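Bifunctional dTDP-4-dehydrorhamnose 3,5-epimerase/dTDP-4-dehydrorhamnose reductase (Arabidopsis thaliana, PDB 4QQR) catalyses the 3,5-epimerisation of dTDP-4-dehydro-6-deoxy-glucose and the NADPH-dependent reduction of the product to dTDP-beta-L-rhamnose, and also forms UDP-beta-L-rhamnose. Local coordinates at residues A112-D120 with P261-A269; R213-P224 with K271-I282. All coordinates share one frame; numbering follows the deposited sequence.

Contact 1. Residues A112-D120 with P261-A269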
loop_
_atom_site.group_PDB
_atom_site.type_symbol
_atom_site.label_atom_id
_atom_site.label_comp_id
_atom_site.label_asym_id
_atom_site.label_seq_id
_atom_site.Cartn_x
_atom_site.Cartn_y
_atom_site.Cartn_z
ATOM N N ALA A 112 9.431 -5.583 -11.070
ATOM C CA ALA A 112 9.087 -4.324 -10.417
ATOM C C ALA A 112 10.172 -3.309 -10.724
ATOM O O ALA A 112 10.928 -3.493 -11.673
ATOM C CB ALA A 112 8.912 -4.518 -8.902
ATOM N N THR A 113 10.271 -2.263 -9.906
ATOM C CA THR A 113 11.072 -1.098 -10.269
ATOM C C THR A 113 12.176 -0.734 -9.283
ATOM O O THR A 113 12.023 -0.882 -8.069
ATOM C CB THR A 113 10.181 0.142 -10.459
ATOM O OG1 THR A 113 10.984 1.228 -10.935
ATOM C CG2 THR A 113 9.492 0.530 -9.140
ATOM N N GLY A 114 13.288 -0.240 -9.819
ATOM C CA GLY A 114 14.366 0.231 -8.976
ATOM C C GLY A 114 14.346 1.737 -8.924
ATOM O O GLY A 114 15.126 2.364 -8.202
ATOM N N CYS A 115 13.439 2.320 -9.705
ATOM C CA CYS A 115 13.314 3.768 -9.791
ATOM C C CYS A 115 12.606 4.356 -8.592
ATOM O O CYS A 115 11.853 5.313 -8.715
ATOM C CB CYS A 115 12.561 4.163 -11.047
ATOM S SG CYS A 115 13.538 3.903 -12.526
ATOM N N ILE A 116 12.860 3.783 -7.429
ATOM C CA ILE A 116 12.303 4.284 -6.195
ATOM C C ILE A 116 13.435 4.717 -5.250
ATOM O O ILE A 116 13.252 4.929 -4.051
ATOM C CB ILE A 116 11.447 3.212 -5.554
ATOM C CG1 ILE A 116 12.248 1.918 -5.437
ATOM C CG2 ILE A 116 10.205 3.006 -6.383
ATOM C CD1 ILE A 116 11.607 0.902 -4.518
ATOM N N PHE A 117 14.618 4.840 -5.819
ATOM C CA PHE A 117 15.776 5.256 -5.071
ATOM C C PHE A 117 16.375 6.487 -5.742
ATOM O O PHE A 117 16.121 6.749 -6.928
ATOM C CB PHE A 117 16.782 4.115 -4.991
ATOM C CG PHE A 117 16.460 3.091 -3.934
ATOM C CD1 PHE A 117 16.828 3.296 -2.607
ATOM C CD2 PHE A 117 15.797 1.919 -4.259
ATOM C CE1 PHE A 117 16.547 2.360 -1.631
ATOM C CE2 PHE A 117 15.507 0.974 -3.269
ATOM C CZ PHE A 117 15.885 1.206 -1.955
ATOM N N GLU A 118 17.158 7.255 -4.995
ATOM C CA GLU A 118 17.778 8.461 -5.558
ATOM C C GLU A 118 19.151 8.771 -4.936
ATOM O O GLU A 118 19.353 8.571 -3.736
ATOM C CB GLU A 118 16.842 9.652 -5.385
ATOM C CG GLU A 118 17.365 10.939 -5.963
ATOM C CD GLU A 118 16.443 12.115 -5.707
ATOM O OE1 GLU A 118 15.776 12.141 -4.648
ATOM O OE2 GLU A 118 16.393 13.010 -6.580
ATOM N N TYR A 119 20.087 9.237 -5.758
ATOM C CA TYR A 119 21.398 9.665 -5.267
ATOM C C TYR A 119 21.266 10.566 -4.026
ATOM O O TYR A 119 20.525 11.550 -4.042
ATOM C CB TYR A 119 22.185 10.383 -6.380
ATOM C CG TYR A 119 22.756 9.468 -7.462
ATOM C CD1 TYR A 119 23.537 8.361 -7.133
ATOM C CD2 TYR A 119 22.508 9.714 -8.807
ATOM C CE1 TYR A 119 24.055 7.525 -8.116
ATOM C CE2 TYR A 119 23.015 8.885 -9.799
ATOM C CZ TYR A 119 23.791 7.793 -9.448
ATOM O OH TYR A 119 24.304 6.972 -10.438
ATOM N N ASP A 120 21.965 10.199 -2.949
ATOM C CA ASP A 120 21.908 10.952 -1.691
ATOM C C ASP A 120 23.264 11.071 -0.980
ATOM O O ASP A 120 24.290 10.606 -1.494
ATOM C CB ASP A 120 20.855 10.361 -0.740
ATOM C CG ASP A 120 21.217 8.966 -0.226
ATOM O OD1 ASP A 120 20.366 8.361 0.466
ATOM O OD2 ASP A 120 22.330 8.461 -0.500
ATOM N N PRO A 261 10.757 15.464 -12.014
ATOM C CA PRO A 261 12.051 14.871 -11.621
ATOM C C PRO A 261 12.145 13.354 -11.907
ATOM O O PRO A 261 11.286 12.597 -11.442
ATOM C CB PRO A 261 12.115 15.135 -10.108
ATOM C CG PRO A 261 11.242 16.356 -9.885
ATOM C CD PRO A 261 10.156 16.295 -10.951
ATOM N N ARG A 262 13.165 12.915 -12.647
ATOM C CA ARG A 262 13.341 11.486 -12.885
ATOM C C ARG A 262 14.273 10.863 -11.837
ATOM O O ARG A 262 15.094 11.550 -11.212
ATOM C CB ARG A 262 13.826 11.185 -14.318
ATOM C CG ARG A 262 13.342 9.830 -14.857
ATOM C CD ARG A 262 14.220 9.282 -15.994
ATOM N NE ARG A 262 13.908 7.887 -16.340
ATOM C CZ ARG A 262 13.442 7.475 -17.523
ATOM N NH1 ARG A 262 13.227 8.343 -18.514
ATOM N NH2 ARG A 262 13.192 6.185 -17.723
ATOM N N SER A 263 14.111 9.558 -11.629
ATOM C CA SER A 263 14.906 8.823 -10.654
ATOM C C SER A 263 16.312 8.604 -11.199
ATOM O O SER A 263 16.483 8.056 -12.291
ATOM C CB SER A 263 14.243 7.471 -10.363
ATOM O OG SER A 263 15.011 6.694 -9.458
ATOM N N ASN A 264 17.315 9.030 -10.446
ATOM C CA ASN A 264 18.693 8.750 -10.815
ATOM C C ASN A 264 19.424 8.049 -9.689
ATOM O O ASN A 264 19.482 8.561 -8.575
ATOM C CB ASN A 264 19.431 10.026 -11.225
ATOM C CG ASN A 264 18.920 10.598 -12.531
ATOM O OD1 ASN A 264 18.896 9.913 -13.560
ATOM N ND2 ASN A 264 18.491 11.854 -12.495
ATOM N N ASN A 265 19.986 6.879 -9.979
ATOM C CA ASN A 265 20.647 6.091 -8.946
ATOM C C ASN A 265 21.565 5.018 -9.489
ATOM O O ASN A 265 21.541 4.711 -10.683
ATOM C CB ASN A 265 19.612 5.453 -7.983
ATOM C CG ASN A 265 18.754 4.363 -8.646
ATOM O OD1 ASN A 265 19.261 3.409 -9.237
ATOM N ND2 ASN A 265 17.448 4.504 -8.528
ATOM N N GLU A 266 22.367 4.455 -8.585
ATOM C CA GLU A 266 23.077 3.198 -8.822
ATOM C C GLU A 266 22.529 2.125 -7.867
ATOM O O GLU A 266 22.292 2.412 -6.699
ATOM C CB GLU A 266 24.589 3.360 -8.621
ATOM C CG GLU A 266 25.362 2.046 -8.818
ATOM C CD GLU A 266 26.893 2.194 -8.777
ATOM O OE1 GLU A 266 27.404 3.339 -8.682
ATOM O OE2 GLU A 266 27.578 1.144 -8.841
ATOM N N LEU A 267 22.323 0.904 -8.372
ATOM C CA LEU A 267 21.803 -0.209 -7.577
ATOM C C LEU A 267 22.916 -1.216 -7.391
ATOM O O LEU A 267 23.513 -1.657 -8.375
ATOM C CB LEU A 267 20.630 -0.885 -8.296
ATOM C CG LEU A 267 19.195 -0.540 -7.893
ATOM C CD1 LEU A 267 19.099 0.840 -7.297
ATOM C CD2 LEU A 267 18.256 -0.656 -9.075
ATOM N N ASP A 268 23.196 -1.574 -6.134
ATOM C CA ASP A 268 24.229 -2.558 -5.812
ATOM C C ASP A 268 23.889 -3.928 -6.407
ATOM O O ASP A 268 22.843 -4.495 -6.114
ATOM C CB ASP A 268 24.388 -2.673 -4.296
ATOM C CG ASP A 268 25.716 -3.309 -3.885
ATOM O OD1 ASP A 268 26.314 -2.833 -2.889
ATOM O OD2 ASP A 268 26.163 -4.275 -4.543
ATOM N N ALA A 269 24.784 -4.468 -7.229
ATOM C CA ALA A 269 24.514 -5.733 -7.914
ATOM C C ALA A 269 25.151 -6.954 -7.243
ATOM O O ALA A 269 25.082 -8.062 -7.779
ATOM C CB ALA A 269 24.926 -5.652 -9.391
#

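Contact 2. Residues R213-P224 with K271-I282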
loop_
_atom_site.group_PDB
_atom_site.type_symbol
_atom_site.label_atom_id
_atom_site.label_comp_id
_atom_site.label_asym_id
_atom_site.label_seq_id
_atom_site.Cartn_x
_atom_site.Cartn_y
_atom_site.Cartn_z
ATOM N N ARG A 213 15.292 -21.892 -9.511
ATOM C CA ARG A 213 16.035 -22.088 -8.273
ATOM C C ARG A 213 15.218 -21.730 -7.054
ATOM O O ARG A 213 15.743 -21.684 -5.946
ATOM C CB ARG A 213 17.288 -21.235 -8.268
ATOM C CG ARG A 213 18.240 -21.572 -9.367
ATOM C CD ARG A 213 19.521 -20.762 -9.240
ATOM N NE ARG A 213 20.303 -20.827 -10.467
ATOM C CZ ARG A 213 21.454 -20.197 -10.662
ATOM N NH1 ARG A 213 21.981 -19.439 -9.704
ATOM N NH2 ARG A 213 22.075 -20.330 -11.829
ATOM N N ASN A 214 13.940 -21.455 -7.270
ATOM C CA ASN A 214 13.043 -21.006 -6.205
ATOM C C ASN A 214 13.567 -19.829 -5.341
ATOM O O ASN A 214 13.445 -19.838 -4.111
ATOM C CB ASN A 214 12.646 -22.202 -5.342
ATOM C CG ASN A 214 12.107 -23.357 -6.168
ATOM O OD1 ASN A 214 11.214 -23.179 -7.000
ATOM N ND2 ASN A 214 12.662 -24.545 -5.955
ATOM N N LEU A 215 14.147 -18.822 -5.995
ATOM C CA LEU A 215 14.665 -17.650 -5.286
ATOM C C LEU A 215 13.547 -16.763 -4.744
ATOM O O LEU A 215 12.461 -16.712 -5.311
ATOM C CB LEU A 215 15.601 -16.830 -6.180
ATOM C CG LEU A 215 16.871 -17.566 -6.592
ATOM C CD1 LEU A 215 17.830 -16.621 -7.315
ATOM C CD2 LEU A 215 17.522 -18.187 -5.370
ATOM N N THR A 216 13.816 -16.063 -3.646
ATOM C CA THR A 216 12.803 -15.204 -3.016
ATOM C C THR A 216 13.435 -13.985 -2.354
ATOM O O THR A 216 14.650 -13.900 -2.242
ATOM C CB THR A 216 11.923 -15.992 -2.003
ATOM O OG1 THR A 216 12.730 -16.943 -1.292
ATOM C CG2 THR A 216 10.825 -16.749 -2.735
ATOM N N GLY A 217 12.604 -13.051 -1.909
ATOM C CA GLY A 217 13.083 -11.793 -1.373
ATOM C C GLY A 217 13.292 -10.783 -2.492
ATOM O O GLY A 217 12.803 -10.956 -3.615
ATOM N N ILE A 218 14.027 -9.723 -2.184
ATOM C CA ILE A 218 14.265 -8.659 -3.141
ATOM C C ILE A 218 15.601 -8.859 -3.871
ATOM O O ILE A 218 16.594 -9.212 -3.247
ATOM C CB ILE A 218 14.233 -7.280 -2.436
ATOM C CG1 ILE A 218 12.816 -6.980 -1.937
ATOM C CG2 ILE A 218 14.708 -6.172 -3.369
ATOM C CD1 ILE A 218 12.720 -5.797 -0.959
ATOM N N TYR A 219 15.617 -8.666 -5.187
ATOM C CA TYR A 219 16.880 -8.571 -5.913
ATOM C C TYR A 219 16.904 -7.307 -6.754
ATOM O O TYR A 219 15.988 -7.064 -7.547
ATOM C CB TYR A 219 17.113 -9.766 -6.838
ATOM C CG TYR A 219 17.398 -11.068 -6.144
ATOM C CD1 TYR A 219 16.366 -11.802 -5.567
ATOM C CD2 TYR A 219 18.690 -11.584 -6.076
ATOM C CE1 TYR A 219 16.605 -13.012 -4.930
ATOM C CE2 TYR A 219 18.942 -12.796 -5.436
ATOM C CZ TYR A 219 17.886 -13.505 -4.865
ATOM O OH TYR A 219 18.077 -14.711 -4.223
ATOM N N ASN A 220 17.943 -6.499 -6.554
ATOM C CA ASN A 220 18.321 -5.470 -7.506
ATOM C C ASN A 220 18.563 -6.206 -8.817
ATOM O O ASN A 220 19.274 -7.210 -8.843
ATOM C CB ASN A 220 19.595 -4.737 -7.044
ATOM C CG ASN A 220 19.336 -3.702 -5.933
ATOM O OD1 ASN A 220 18.209 -3.242 -5.716
ATOM N ND2 ASN A 220 20.399 -3.321 -5.246
ATOM N N PHE A 221 17.950 -5.731 -9.896
ATOM C CA PHE A 221 17.891 -6.501 -11.144
ATOM C C PHE A 221 18.322 -5.644 -12.341
ATOM O O PHE A 221 17.662 -5.597 -13.377
ATOM C CB PHE A 221 16.478 -7.099 -11.353
ATOM C CG PHE A 221 16.470 -8.385 -12.142
ATOM C CD1 PHE A 221 17.127 -9.504 -11.668
ATOM C CD2 PHE A 221 15.821 -8.470 -13.357
ATOM C CE1 PHE A 221 17.138 -10.678 -12.381
ATOM C CE2 PHE A 221 15.832 -9.652 -14.073
ATOM C CZ PHE A 221 16.494 -10.753 -13.575
ATOM N N THR A 222 19.442 -4.954 -12.167
ATOM C CA THR A 222 20.050 -4.164 -13.214
ATOM C C THR A 222 21.423 -4.770 -13.354
ATOM O O THR A 222 21.864 -5.481 -12.461
ATOM C CB THR A 222 20.158 -2.699 -12.806
ATOM O OG1 THR A 222 20.594 -2.609 -11.444
ATOM C CG2 THR A 222 18.814 -2.039 -12.904
ATOM N N ASN A 223 22.075 -4.529 -14.485
ATOM C CA ASN A 223 23.437 -5.002 -14.695
ATOM C C ASN A 223 24.367 -4.245 -13.780
ATOM O O ASN A 223 24.078 -3.103 -13.422
ATOM C CB ASN A 223 23.868 -4.791 -16.145
ATOM C CG ASN A 223 23.111 -5.666 -17.098
ATOM O OD1 ASN A 223 21.957 -5.395 -17.405
ATOM N ND2 ASN A 223 23.750 -6.727 -17.573
ATOM N N PRO A 224 25.466 -4.888 -13.365
ATOM C CA PRO A 224 26.481 -4.209 -12.547
ATOM C C PRO A 224 27.016 -2.953 -13.234
ATOM O O PRO A 224 27.100 -2.928 -14.456
ATOM C CB PRO A 224 27.571 -5.270 -12.401
ATOM C CG PRO A 224 26.837 -6.570 -12.464
ATOM C CD PRO A 224 25.671 -6.350 -13.406
ATOM N N LYS A 271 24.360 -8.926 -4.711
ATOM C CA LYS A 271 23.490 -10.067 -4.479
ATOM C C LYS A 271 23.146 -10.843 -5.749
ATOM O O LYS A 271 23.167 -12.063 -5.733
ATOM C CB LYS A 271 22.226 -9.642 -3.731
ATOM C CG LYS A 271 21.290 -10.776 -3.316
ATOM C CD LYS A 271 20.090 -10.187 -2.608
ATOM C CE LYS A 271 19.131 -11.233 -2.089
ATOM N NZ LYS A 271 18.176 -10.586 -1.123
ATOM N N LEU A 272 22.848 -10.155 -6.849
ATOM C CA LEU A 272 22.577 -10.844 -8.123
ATOM C C LEU A 272 23.832 -11.505 -8.700
ATOM O O LEU A 272 23.754 -12.613 -9.240
ATOM C CB LEU A 272 21.977 -9.894 -9.170
ATOM C CG LEU A 272 20.791 -10.410 -9.991
ATOM C CD1 LEU A 272 20.995 -10.218 -11.478
ATOM C CD2 LEU A 272 20.458 -11.879 -9.670
ATOM N N LYS A 273 24.979 -10.830 -8.581
ATOM C CA LYS A 273 26.246 -11.347 -9.120
ATOM C C LYS A 273 26.733 -12.583 -8.377
ATOM O O LYS A 273 27.275 -13.516 -8.978
ATOM C CB LYS A 273 27.340 -10.281 -9.070
ATOM C CG LYS A 273 28.646 -10.703 -9.743
ATOM C CD LYS A 273 28.779 -10.031 -11.103
ATOM C CE LYS A 273 30.074 -10.395 -11.792
ATOM N NZ LYS A 273 29.944 -11.647 -12.539
ATOM N N THR A 274 26.554 -12.570 -7.059
ATOM C CA THR A 274 26.922 -13.708 -6.235
ATOM C C THR A 274 26.140 -14.949 -6.659
ATOM O O THR A 274 26.695 -16.044 -6.720
ATOM C CB THR A 274 26.705 -13.400 -4.742
ATOM O OG1 THR A 274 27.700 -12.459 -4.310
ATOM C CG2 THR A 274 26.799 -14.670 -3.910
ATOM N N GLU A 275 24.864 -14.762 -6.982
ATOM C CA GLU A 275 24.011 -15.841 -7.453
ATOM C C GLU A 275 24.214 -16.134 -8.942
ATOM O O GLU A 275 23.917 -17.237 -9.398
ATOM C CB GLU A 275 22.536 -15.502 -7.186
ATOM C CG GLU A 275 21.553 -16.644 -7.485
ATOM C CD GLU A 275 21.757 -17.854 -6.567
ATOM O OE1 GLU A 275 21.946 -17.629 -5.343
ATOM O OE2 GLU A 275 21.746 -19.015 -7.071
ATOM N N PHE A 276 24.705 -15.150 -9.700
ATOM C CA PHE A 276 24.961 -15.322 -11.141
ATOM C C PHE A 276 26.305 -14.700 -11.579
ATOM O O PHE A 276 26.335 -13.567 -12.081
ATOM C CB PHE A 276 23.812 -14.719 -11.961
ATOM C CG PHE A 276 22.504 -15.443 -11.792
ATOM C CD1 PHE A 276 22.200 -16.543 -12.577
ATOM C CD2 PHE A 276 21.585 -15.035 -10.831
ATOM C CE1 PHE A 276 21.010 -17.218 -12.407
ATOM C CE2 PHE A 276 20.393 -15.702 -10.654
ATOM C CZ PHE A 276 20.101 -16.793 -11.438
ATOM N N PRO A 277 27.420 -15.436 -11.379
ATOM C CA PRO A 277 28.790 -14.966 -11.686
ATOM C C PRO A 277 28.989 -14.525 -13.149
ATOM O O PRO A 277 29.777 -13.638 -13.462
ATOM C CB PRO A 277 29.657 -16.200 -11.393
ATOM C CG PRO A 277 28.847 -17.007 -10.398
ATOM C CD PRO A 277 27.414 -16.792 -10.789
ATOM N N GLU A 278 28.260 -15.171 -14.036
ATOM C CA GLU A 278 28.282 -14.873 -15.456
ATOM C C GLU A 278 27.633 -13.520 -15.805
ATOM O O GLU A 278 27.679 -13.085 -16.960
ATOM C CB GLU A 278 27.533 -16.000 -16.150
ATOM C CG GLU A 278 26.811 -16.852 -15.081
ATOM C CD GLU A 278 25.584 -17.563 -15.603
ATOM O OE1 GLU A 278 24.784 -18.023 -14.762
ATOM O OE2 GLU A 278 25.431 -17.669 -16.844
ATOM N N LEU A 279 27.014 -12.860 -14.826
ATOM C CA LEU A 279 26.344 -11.579 -15.087
ATOM C C LEU A 279 27.340 -10.501 -15.514
ATOM O O LEU A 279 28.299 -10.222 -14.798
ATOM C CB LEU A 279 25.557 -11.111 -13.871
ATOM C CG LEU A 279 24.781 -9.794 -13.951
ATOM C CD1 LEU A 279 23.732 -9.853 -15.025
ATOM C CD2 LEU A 279 24.127 -9.506 -12.626
ATOM N N MET A 280 27.099 -9.898 -16.677
ATOM C CA MET A 280 28.003 -8.892 -17.224
ATOM C C MET A 280 27.610 -7.466 -16.843
ATOM O O MET A 280 26.445 -7.191 -16.529
ATOM C CB MET A 280 28.031 -8.999 -18.736
ATOM C CG MET A 280 28.134 -10.414 -19.245
ATOM S SD MET A 280 28.020 -10.408 -21.040
ATOM C CE MET A 280 29.280 -9.196 -21.442
ATOM N N SER A 281 28.581 -6.556 -16.883
ATOM C CA SER A 281 28.291 -5.152 -16.615
ATOM C C SER A 281 27.623 -4.490 -17.813
ATOM O O SER A 281 27.664 -5.026 -18.925
ATOM C CB SER A 281 29.556 -4.399 -16.227
ATOM O OG SER A 281 29.970 -4.794 -14.939
ATOM N N ILE A 282 27.017 -3.324 -17.581
ATOM C CA ILE A 282 26.198 -2.695 -18.612
ATOM C C ILE A 282 26.961 -2.548 -19.894
ATOM O O ILE A 282 26.534 -3.065 -20.931
ATOM C CB ILE A 282 25.671 -1.312 -18.242
ATOM C CG1 ILE A 282 26.052 -0.953 -16.808
ATOM C CG2 ILE A 282 24.154 -1.234 -18.526
ATOM C CD1 ILE A 282 27.410 -0.302 -16.671
#

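Contact 1. Residues A112-D120 with P261-A269
Asn265 reaches across to the 112-120 segment and gives its amide nitrogen to two backbone carbonyls. The bond from Asn265 ND2 to Phe117 O is 3.1 Å long and nearly straight, at 173°. That oxygen lies in the amide plane, whereas the amide sits well above the plane of the carbonyl. The second bond, from Asn265 ND2 to Gly114 O, is 3.2 Å and more bent. Asn265 CG stands between the backbone N and the carbonyl carbon (chi1 68°), which turns the amide to these oxygens. Phe117 O takes a second donor, Ser263 OG at 2.8 Å, nearly in line with the C=O bond. Two bonds thus grip this carbonyl in a loop that has left the strand. Ser263 CB also packs on Cys115 CB. Further on, Tyr119 N donates to Asn264 O at 3.0 Å.

The Tyr119 ring lies flat on the backbone of the other segment. Asn265 CA sits over the centre of one face, 3.7 Å from the centroid of the Tyr119 ring, a CH-pi contact. The phenol OH is bonded to Pro194 O, and Asn264 OD1 to Asn195. A leucine in place of Tyr119 would probably leave Pro194 O without this donor and take the flat cover off the backbone at Asn265. Thr113 OG1 accepts from Cys115 N at 3.0 Å, forming an ST turn as the chain leaves the strand. Cys115 also has a zinc ion close to its side chain. The contact joins the C-terminal end of a central strand to a later loop, in the Rossmann-type fold of the RmlD reductase family.

Contact 2. Residues R213-P224 with K271-I282
Leu272 of helix 271-275 divides its branches between two aromatic rings. Leu272 CD1 meets Phe221 CD1 at 3.9 Å, and its CD2 lies against Tyr219 CD2. CG rests on the backbone oxygen of Asn220, so the leucine fills the hollow between the rings.

Lys271 runs across Tyr219 at about a right angle. Its CG is anti to the backbone N (chi1 -175°), and the extended chain lays CE over one face of the ring, toward the rim. Lys271 NZ stands over the same face, 4.7 Å from the centroid of the Tyr219 ring and close to the normal, a cation-pi contact. Lys271 NZ also donates to Ile218 O at 3.0 Å, in the carbonyl plane.

At the helix end, the Arg213 guanidinium lies over one face of the Phe276 ring, offset toward its rim, with the planes 22° apart. Arg213 NH1 is bonded to Glu275 OE2 at 2.7 Å, a salt bridge that uses the anti lone pair, and to Glu275 O at 2.9 Å. Both acceptors lie near the guanidinium plane, so the edge is bonded while one face lies against the ring. Leu215 crosses Glu275 at a slant, its CD1 3.7 Å from Glu275 CG.

Beyond the strand, Pro224 CD presses on Leu279 CG at 3.6 Å. Asn223 ND2 gives Met280 O a straight bond of 2.9 Å. Asn223 OD1 is bonded to Ile199 N. Ile282 N, in the first turn of the next helix, donates to Pro224 O.

Helix 200-212 adds Met210 to the packing on Leu215, Tyr219 and Phe221. With Leu272 set between the rings of Tyr219 and Phe221, a short helix crosses the outermost strand, within this chain, of the parallel sheet at 94°, the helix-on-sheet packing of an alpha/beta Rossmann fold.

How the contacts relate
The two contacts lie about 16 Å apart, centre to centre, and belong to the same RmlD family region. Their segments alternate along the chain: 112-120, 213-224, 261-269, 271-282. Both reach the six-stranded parallel sheet. Contact 1 starts from strand 107-113, contact 2 from outermost strand 217-220, and strand 161-166 lies between them. The loop 261-269 leads almost directly into helix 270-275, so one late piece of chain serves both contacts. They also touch: Asp268 O probably accepts a hydrogen bond from Asn220 ND2, and Ala269 packs on Pro224. The late chain therefore joins the loop after one strand to the outermost strand; on the contact 2 side, Phe221 lies near Tyr111, a probable NADPH-binding residue.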